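Local coordinates for toll-receptor-related 2 (Hydra vulgaris, PDB 4W8H), which is a Toll-related transmembrane receptor whose TIR domain, the part described here, probably passes signals on through TIR-TIR association, at residues L107-K112 against P116-N121. Sequence-based numbering, arbitrary orientation.
Sequences LDWCDK and PVFWRN
W109 and F118 make the central aromatic pair of this contact. The six-membered ring of W109 points its edge at one face of F118 in a T-shaped (edge-to-face) arrangement: the centroids lie 5.0 Å apart and the planes meet at 76°. The closest atom is W109 CE3, over the middle of the phenyl ring and 3.6 Å from F118 CD2. F118 has CG anti to the backbone N (chi1 -177°), and W109 CG is likewise anti; these torsions set the rings where the indole edge meets the phenyl face. W119 adds a third ring, its CZ2 3.8 Å from W109 CZ3; with planes at 64° that pair is oblique.

L107 adds aliphatic contacts to the helix. Its CB lies 3.7 Å from F118 CE1, and its methyl CD2 reaches the CB methylene of N121 at 3.9 Å. With an alanine in place of F118, the edge of W109 would probably lose the face it rests on and L107 CB its aromatic neighbour, opening a gap between strand and helix.

No hydrogen bond crosses between the two segments; the polar bonds near the rings are local. A type I turn from D108 to D111 brings W109 round, with weak bonds to D108 OD1 from C110 N (2.9 Å) and D111 N. R115 makes a cation-pi contact with the W109 ring, and its NE is hydrogen-bonded to W109 O, while F118 also touches I90 of strand 87-91.

The arrangement joins the last, edge strand 107-108 of the parallel sheet, order 2-1-3-4-5, to the C-terminal helix 115-127, as in the flavodoxin-like fold of TIR domains.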
# COMPACT_ATOMS: atom_id res chain seq x y z
N LEU A 107 5.62 8.70 2.02
CA LEU A 107 6.98 8.34 1.63
C LEU A 107 7.14 8.67 0.14
O LEU A 107 6.45 8.10 -0.70
CB LEU A 107 7.25 6.85 1.86
CG LEU A 107 7.06 6.41 3.29
CD1 LEU A 107 7.23 4.91 3.38
CD2 LEU A 107 7.98 7.13 4.25
N ASP A 108 8.09 9.54 -0.17
CA ASP A 108 8.17 10.09 -1.51
C ASP A 108 9.25 9.36 -2.30
O ASP A 108 10.42 9.74 -2.25
CB ASP A 108 8.49 11.58 -1.45
CG ASP A 108 8.36 12.26 -2.81
OD1 ASP A 108 8.22 11.55 -3.84
OD2 ASP A 108 8.40 13.51 -2.86
N TRP A 109 8.88 8.35 -3.07
CA TRP A 109 9.84 7.61 -3.91
C TRP A 109 10.36 8.50 -5.02
O TRP A 109 11.48 8.31 -5.51
CB TRP A 109 9.16 6.37 -4.49
CG TRP A 109 10.00 5.62 -5.48
CD1 TRP A 109 9.90 5.67 -6.81
CD2 TRP A 109 11.05 4.69 -5.19
NE1 TRP A 109 10.83 4.85 -7.40
CE2 TRP A 109 11.54 4.24 -6.41
CE3 TRP A 109 11.61 4.21 -4.01
CZ2 TRP A 109 12.57 3.32 -6.50
CZ3 TRP A 109 12.63 3.32 -4.09
CH2 TRP A 109 13.11 2.87 -5.33
N CYS A 110 9.60 9.49 -5.43
CA CYS A 110 9.99 10.34 -6.54
C CYS A 110 11.11 11.29 -6.18
O CYS A 110 11.79 11.81 -7.08
CB CYS A 110 8.79 11.15 -6.99
SG CYS A 110 7.42 10.20 -7.56
N ASP A 111 11.33 11.57 -4.90
CA ASP A 111 12.38 12.49 -4.46
C ASP A 111 13.70 11.72 -4.44
O ASP A 111 14.06 11.06 -3.46
CB ASP A 111 12.02 12.98 -3.06
CG ASP A 111 12.88 14.15 -2.59
OD1 ASP A 111 13.98 14.34 -3.14
OD2 ASP A 111 12.44 14.84 -1.65
N LYS A 112 14.45 11.82 -5.54
CA LYS A 112 15.58 10.93 -5.74
C LYS A 112 16.67 11.12 -4.68
O LYS A 112 17.28 10.15 -4.25
CB LYS A 112 16.18 11.10 -7.14
CG LYS A 112 15.24 10.67 -8.26
CD LYS A 112 15.91 10.79 -9.61
CE LYS A 112 14.93 10.85 -10.75
NZ LYS A 112 14.05 9.69 -10.84
N PRO A 116 17.87 7.28 -0.69
CA PRO A 116 18.67 6.44 0.21
C PRO A 116 18.03 6.15 1.59
O PRO A 116 18.55 5.25 2.25
CB PRO A 116 20.00 7.23 0.36
CG PRO A 116 20.11 7.97 -0.94
CD PRO A 116 18.68 8.37 -1.28
N VAL A 117 16.96 6.85 2.01
CA VAL A 117 16.30 6.53 3.29
C VAL A 117 14.87 5.97 3.14
O VAL A 117 14.20 5.66 4.14
CB VAL A 117 16.26 7.75 4.24
CG1 VAL A 117 17.67 8.31 4.46
CG2 VAL A 117 15.38 8.84 3.72
N PHE A 118 14.41 5.82 1.92
CA PHE A 118 13.08 5.31 1.64
C PHE A 118 12.81 3.97 2.31
O PHE A 118 11.82 3.80 3.03
CB PHE A 118 12.89 5.19 0.12
CG PHE A 118 11.51 4.73 -0.28
CD1 PHE A 118 10.48 5.64 -0.45
CD2 PHE A 118 11.27 3.40 -0.47
CE1 PHE A 118 9.20 5.20 -0.81
CE2 PHE A 118 10.01 2.95 -0.83
CZ PHE A 118 8.98 3.85 -1.01
N TRP A 119 13.66 2.97 2.07
CA TRP A 119 13.35 1.64 2.58
C TRP A 119 13.45 1.63 4.10
O TRP A 119 12.64 1.02 4.75
CB TRP A 119 14.28 0.58 1.94
CG TRP A 119 14.08 0.51 0.48
CD1 TRP A 119 14.95 0.89 -0.51
CD2 TRP A 119 12.91 0.05 -0.19
NE1 TRP A 119 14.40 0.67 -1.74
CE2 TRP A 119 13.15 0.16 -1.58
CE3 TRP A 119 11.68 -0.48 0.23
CZ2 TRP A 119 12.19 -0.16 -2.53
CZ3 TRP A 119 10.77 -0.87 -0.74
CH2 TRP A 119 11.02 -0.68 -2.10
N ARG A 120 14.45 2.29 4.67
CA ARG A 120 14.59 2.43 6.11
C ARG A 120 13.29 2.96 6.72
O ARG A 120 12.80 2.47 7.73
CB ARG A 120 15.75 3.37 6.43
CG ARG A 120 15.97 3.67 7.90
CD ARG A 120 16.91 4.88 8.05
NE ARG A 120 16.27 6.16 7.69
CZ ARG A 120 16.86 7.36 7.77
NH1 ARG A 120 16.18 8.44 7.42
NH2 ARG A 120 18.11 7.49 8.19
N ASN A 121 12.78 4.02 6.13
CA ASN A 121 11.58 4.64 6.67
C ASN A 121 10.35 3.73 6.55
O ASN A 121 9.56 3.62 7.49
CB ASN A 121 11.29 5.96 5.95
CG ASN A 121 12.30 7.05 6.27
OD1 ASN A 121 13.10 6.94 7.21
ND2 ASN A 121 12.27 8.11 5.48